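Local coordinates for FERM, ARHGEF and pleckstrin domain-containing protein 2 (Mus musculus, PDB 6D2K) that works, as the full-length protein, as a guanine nucleotide exchange factor that activates RAC1, and is represented here by its FERM domain, at residues W60-P65 / A84-P89. Sequence-based numbering, arbitrary orientation.
Sequences WIWLEP and AVKFFP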
ATOM      1  N   TRP A  60       9.740  -3.470  -1.786  1.00 29.59           N
ATOM      2  CA  TRP A  60       8.945  -4.022  -0.696  1.00 28.74           C
ATOM      3  C   TRP A  60       8.327  -5.362  -1.069  1.00 25.81           C
ATOM      4  O   TRP A  60       7.804  -5.538  -2.170  1.00 26.28           O
ATOM      5  CB  TRP A  60       7.849  -3.040  -0.286  1.00 29.57           C
ATOM      6  CG  TRP A  60       8.384  -1.800   0.345  1.00 28.72           C
ATOM      7  CD1 TRP A  60       8.615  -0.600  -0.266  1.00 32.85           C
ATOM      8  CD2 TRP A  60       8.765  -1.636   1.713  1.00 24.47           C
ATOM      9  NE1 TRP A  60       9.114   0.305   0.642  1.00 31.75           N
ATOM     10  CE2 TRP A  60       9.223  -0.309   1.862  1.00 27.06           C
ATOM     11  CE3 TRP A  60       8.771  -2.480   2.825  1.00 23.63           C
ATOM     12  CZ2 TRP A  60       9.674   0.190   3.079  1.00 26.65           C
ATOM     13  CZ3 TRP A  60       9.219  -1.987   4.029  1.00 24.24           C
ATOM     14  CH2 TRP A  60       9.666  -0.658   4.149  1.00 25.78           C
ATOM     15  N   ILE A  61       8.374  -6.307  -0.139  1.00 20.26           N
ATOM     16  CA  ILE A  61       7.735  -7.595  -0.346  1.00 19.98           C
ATOM     17  C   ILE A  61       6.847  -7.978   0.850  1.00 16.67           C
ATOM     18  O   ILE A  61       7.136  -7.629   1.991  1.00 16.03           O
ATOM     19  CB  ILE A  61       8.763  -8.694  -0.721  1.00 26.85           C
ATOM     20  CG1 ILE A  61       8.657  -9.911   0.194  1.00 26.52           C
ATOM     21  CG2 ILE A  61      10.178  -8.131  -0.755  1.00 30.02           C
ATOM     22  CD1 ILE A  61       9.643 -11.006  -0.146  1.00 31.23           C
ATOM     23  N   TRP A  62       5.739  -8.648   0.563  1.00 14.46           N
ATOM     24  CA  TRP A  62       4.789  -9.056   1.596  1.00 13.17           C
ATOM     25  C   TRP A  62       5.192 -10.325   2.336  1.00 17.39           C
ATOM     26  O   TRP A  62       5.661 -11.301   1.733  1.00 18.10           O
ATOM     27  CB  TRP A  62       3.416  -9.280   0.968  1.00 14.78           C
ATOM     28  CG  TRP A  62       2.787  -8.030   0.442  1.00 13.53           C
ATOM     29  CD1 TRP A  62       2.618  -7.676  -0.865  1.00 16.08           C
ATOM     30  CD2 TRP A  62       2.241  -6.965   1.223  1.00 12.49           C
ATOM     31  NE1 TRP A  62       1.992  -6.443  -0.945  1.00 16.81           N
ATOM     32  CE2 TRP A  62       1.753  -5.995   0.329  1.00 12.71           C
ATOM     33  CE3 TRP A  62       2.130  -6.732   2.601  1.00 11.58           C
ATOM     34  CZ2 TRP A  62       1.166  -4.806   0.770  1.00 11.75           C
ATOM     35  CZ3 TRP A  62       1.534  -5.567   3.033  1.00 13.29           C
ATOM     36  CH2 TRP A  62       1.055  -4.620   2.118  1.00 14.58           C
ATOM     37  N   LEU A  63       4.999 -10.321   3.649  1.00 13.87           N
ATOM     38  CA  LEU A  63       5.141 -11.550   4.425  1.00 12.20           C
ATOM     39  C   LEU A  63       4.050 -12.543   4.033  1.00 14.50           C
ATOM     40  O   LEU A  63       2.870 -12.192   4.010  1.00 16.28           O
ATOM     41  CB  LEU A  63       5.070 -11.242   5.925  1.00 13.22           C
ATOM     42  CG  LEU A  63       5.375 -12.421   6.853  1.00 14.46           C
ATOM     43  CD1 LEU A  63       6.868 -12.723   6.836  1.00 14.92           C
ATOM     44  CD2 LEU A  63       4.937 -12.106   8.259  1.00 14.19           C
ATOM     45  N   GLU A  64       4.448 -13.775   3.709  1.00 17.39           N
ATOM     46  CA  GLU A  64       3.491 -14.823   3.332  1.00 20.23           C
ATOM     47  C   GLU A  64       3.007 -15.575   4.575  1.00 22.57           C
ATOM     48  O   GLU A  64       3.806 -15.996   5.405  1.00 22.23           O
ATOM     49  CB  GLU A  64       4.125 -15.795   2.316  1.00 21.04           C
ATOM     50  CG  GLU A  64       4.630 -15.120   1.043  1.00 20.44           C
ATOM     51  CD  GLU A  64       5.110 -16.107  -0.007  1.00 33.66           C
ATOM     52  OE1 GLU A  64       4.261 -16.781  -0.620  1.00 38.93           O
ATOM     53  OE2 GLU A  64       6.334 -16.201  -0.227  1.00 37.46           O
ATOM     54  N   PRO A  65       1.689 -15.750   4.712  1.00 24.54           N
ATOM     55  CA  PRO A  65       1.158 -16.325   5.955  1.00 25.94           C
ATOM     56  C   PRO A  65       1.459 -17.815   6.135  1.00 30.56           C
ATOM     57  O   PRO A  65       1.498 -18.272   7.276  1.00 30.40           O
ATOM     58  CB  PRO A  65      -0.354 -16.108   5.818  1.00 31.30           C
ATOM     59  CG  PRO A  65      -0.588 -15.989   4.343  1.00 35.38           C
ATOM     60  CD  PRO A  65       0.619 -15.275   3.818  1.00 30.31           C
ATOM     61  N   ALA A  84       1.088  -2.415   6.723  1.00 11.59           N
ATOM     62  CA  ALA A  84       0.628  -1.688   5.549  1.00 11.60           C
ATOM     63  C   ALA A  84      -0.701  -2.230   5.083  1.00 12.45           C
ATOM     64  O   ALA A  84      -1.001  -3.411   5.278  1.00 12.77           O
ATOM     65  CB  ALA A  84       1.653  -1.803   4.410  1.00 11.53           C
ATOM     66  N   VAL A  85      -1.493  -1.370   4.446  1.00 11.38           N
ATOM     67  CA  VAL A  85      -2.668  -1.841   3.711  1.00 11.57           C
ATOM     68  C   VAL A  85      -2.222  -2.641   2.479  1.00 12.93           C
ATOM     69  O   VAL A  85      -1.413  -2.168   1.681  1.00 12.56           O
ATOM     70  CB  VAL A  85      -3.516  -0.668   3.225  1.00  9.40           C
ATOM     71  CG1 VAL A  85      -4.604  -1.176   2.262  1.00 10.65           C
ATOM     72  CG2 VAL A  85      -4.118   0.107   4.411  1.00  9.81           C
ATOM     73  N   LYS A  86      -2.741  -3.859   2.338  1.00 11.14           N
ATOM     74  CA  LYS A  86      -2.469  -4.669   1.163  1.00 12.89           C
ATOM     75  C   LYS A  86      -3.535  -4.461   0.092  1.00 12.49           C
ATOM     76  O   LYS A  86      -3.213  -4.309  -1.086  1.00 13.29           O
ATOM     77  CB  LYS A  86      -2.391  -6.143   1.553  1.00 15.32           C
ATOM     78  CG  LYS A  86      -2.015  -7.059   0.385  1.00 13.63           C
ATOM     79  CD  LYS A  86      -2.122  -8.530   0.773  1.00 23.13           C
ATOM     80  CE  LYS A  86      -0.849  -9.284   0.440  1.00 24.72           C
ATOM     81  NZ  LYS A  86      -0.933 -10.713   0.872  1.00 21.43           N
ATOM     82  N   PHE A  87      -4.799  -4.455   0.508  1.00 11.83           N
ATOM     83  CA  PHE A  87      -5.908  -4.359  -0.435  1.00 13.05           C
ATOM     84  C   PHE A  87      -6.642  -3.026  -0.265  1.00 10.81           C
ATOM     85  O   PHE A  87      -7.207  -2.753   0.786  1.00 12.89           O
ATOM     86  CB  PHE A  87      -6.900  -5.513  -0.224  1.00 13.10           C
ATOM     87  CG  PHE A  87      -6.291  -6.877  -0.390  1.00 11.90           C
ATOM     88  CD1 PHE A  87      -5.915  -7.334  -1.647  1.00 14.24           C
ATOM     89  CD2 PHE A  87      -6.078  -7.691   0.708  1.00 16.40           C
ATOM     90  CE1 PHE A  87      -5.340  -8.594  -1.798  1.00 15.86           C
ATOM     91  CE2 PHE A  87      -5.508  -8.952   0.554  1.00 16.97           C
ATOM     92  CZ  PHE A  87      -5.143  -9.397  -0.699  1.00 18.49           C
ATOM     93  N   PHE A  88      -6.631  -2.206  -1.313  1.00 12.12           N
ATOM     94  CA  PHE A  88      -7.316  -0.915  -1.298  1.00 13.65           C
ATOM     95  C   PHE A  88      -8.699  -1.029  -1.961  1.00 13.11           C
ATOM     96  O   PHE A  88      -8.801  -1.197  -3.187  1.00 14.62           O
ATOM     97  CB  PHE A  88      -6.469   0.123  -2.040  1.00 12.68           C
ATOM     98  CG  PHE A  88      -5.215   0.546  -1.297  1.00 10.42           C
ATOM     99  CD1 PHE A  88      -5.218   1.710  -0.549  1.00 11.75           C
ATOM    100  CD2 PHE A  88      -4.045  -0.191  -1.371  1.00 11.33           C
ATOM    101  CE1 PHE A  88      -4.080   2.124   0.136  1.00 12.88           C
ATOM    102  CE2 PHE A  88      -2.895   0.217  -0.683  1.00 11.01           C
ATOM    103  CZ  PHE A  88      -2.920   1.374   0.065  1.00 12.69           C
ATOM    104  N   PRO A  89      -9.774  -0.966  -1.160  1.00 12.17           N
ATOM    105  CA  PRO A  89     -11.101  -1.052  -1.783  1.00 15.73           C
ATOM    106  C   PRO A  89     -11.509   0.306  -2.351  1.00 14.01           C
ATOM    107  O   PRO A  89     -10.938   1.328  -1.971  1.00 16.18           O
ATOM    108  CB  PRO A  89     -11.997  -1.434  -0.607  1.00 13.96           C
ATOM    109  CG  PRO A  89     -11.364  -0.723   0.562  1.00 14.35           C
ATOM    110  CD  PRO A  89      -9.867  -0.814   0.304  1.00 13.92           C
TER
HETATM  111  O   HOH W   1       1.264 -12.064   1.769  1.00 20.71           O
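Trp62 reaches across to the 84-89 segment with its indole, and Lys86 crosses one face of it at a slant. The dense part of the contact is the far end of the six-membered ring. There Trp62 CH2 stands 3.7 Å from Ala84 CB, which meets the ring obliquely, while Val85 O comes to the ring edge near its plane, 3.5 Å from the same Trp62 CH2. The start of Lys86, CA and CB, packs on this corner too, with CB over the face. Alanine suits this place because its single methyl lets the ring come close. Lys86 then covers the face: its CG sits 3.8 Å above the Trp62 ring plane toward the rim, and Lys86 CE lies 3.9 Å from the centroid of the Trp62 five-membered ring, a CH-pi contact 11° off the normal. Lysine fits because its methylenes can pack on the aromatic face while its ammonium group reaches beyond. A bend at chi3 (-128°) brings Lys86 CE back over the pyrrole and carries Lys86 NZ to 5.0 Å from the centroid of that Trp62 ring, a cation-pi contact. In the ubiquitin-like N-terminal lobe of the FERM domain, strands 60-62 and 79-85 both flank strand 49-54, so the indole has to span the width of a strand. Helix 267-284 of the PH-like C-terminal lobe packs against this pair through Ile276, joining the two lobes. Were Trp62 replaced by an alanine, a gap would probably open beside Ala84 and the lysine chain would lose the flat surface under it. The lysine end is looser and wetter: Lys86 NZ donates to a water at 2.7 Å, which in turn donates to Leu63 O, and it forms a salt bridge with Glu279.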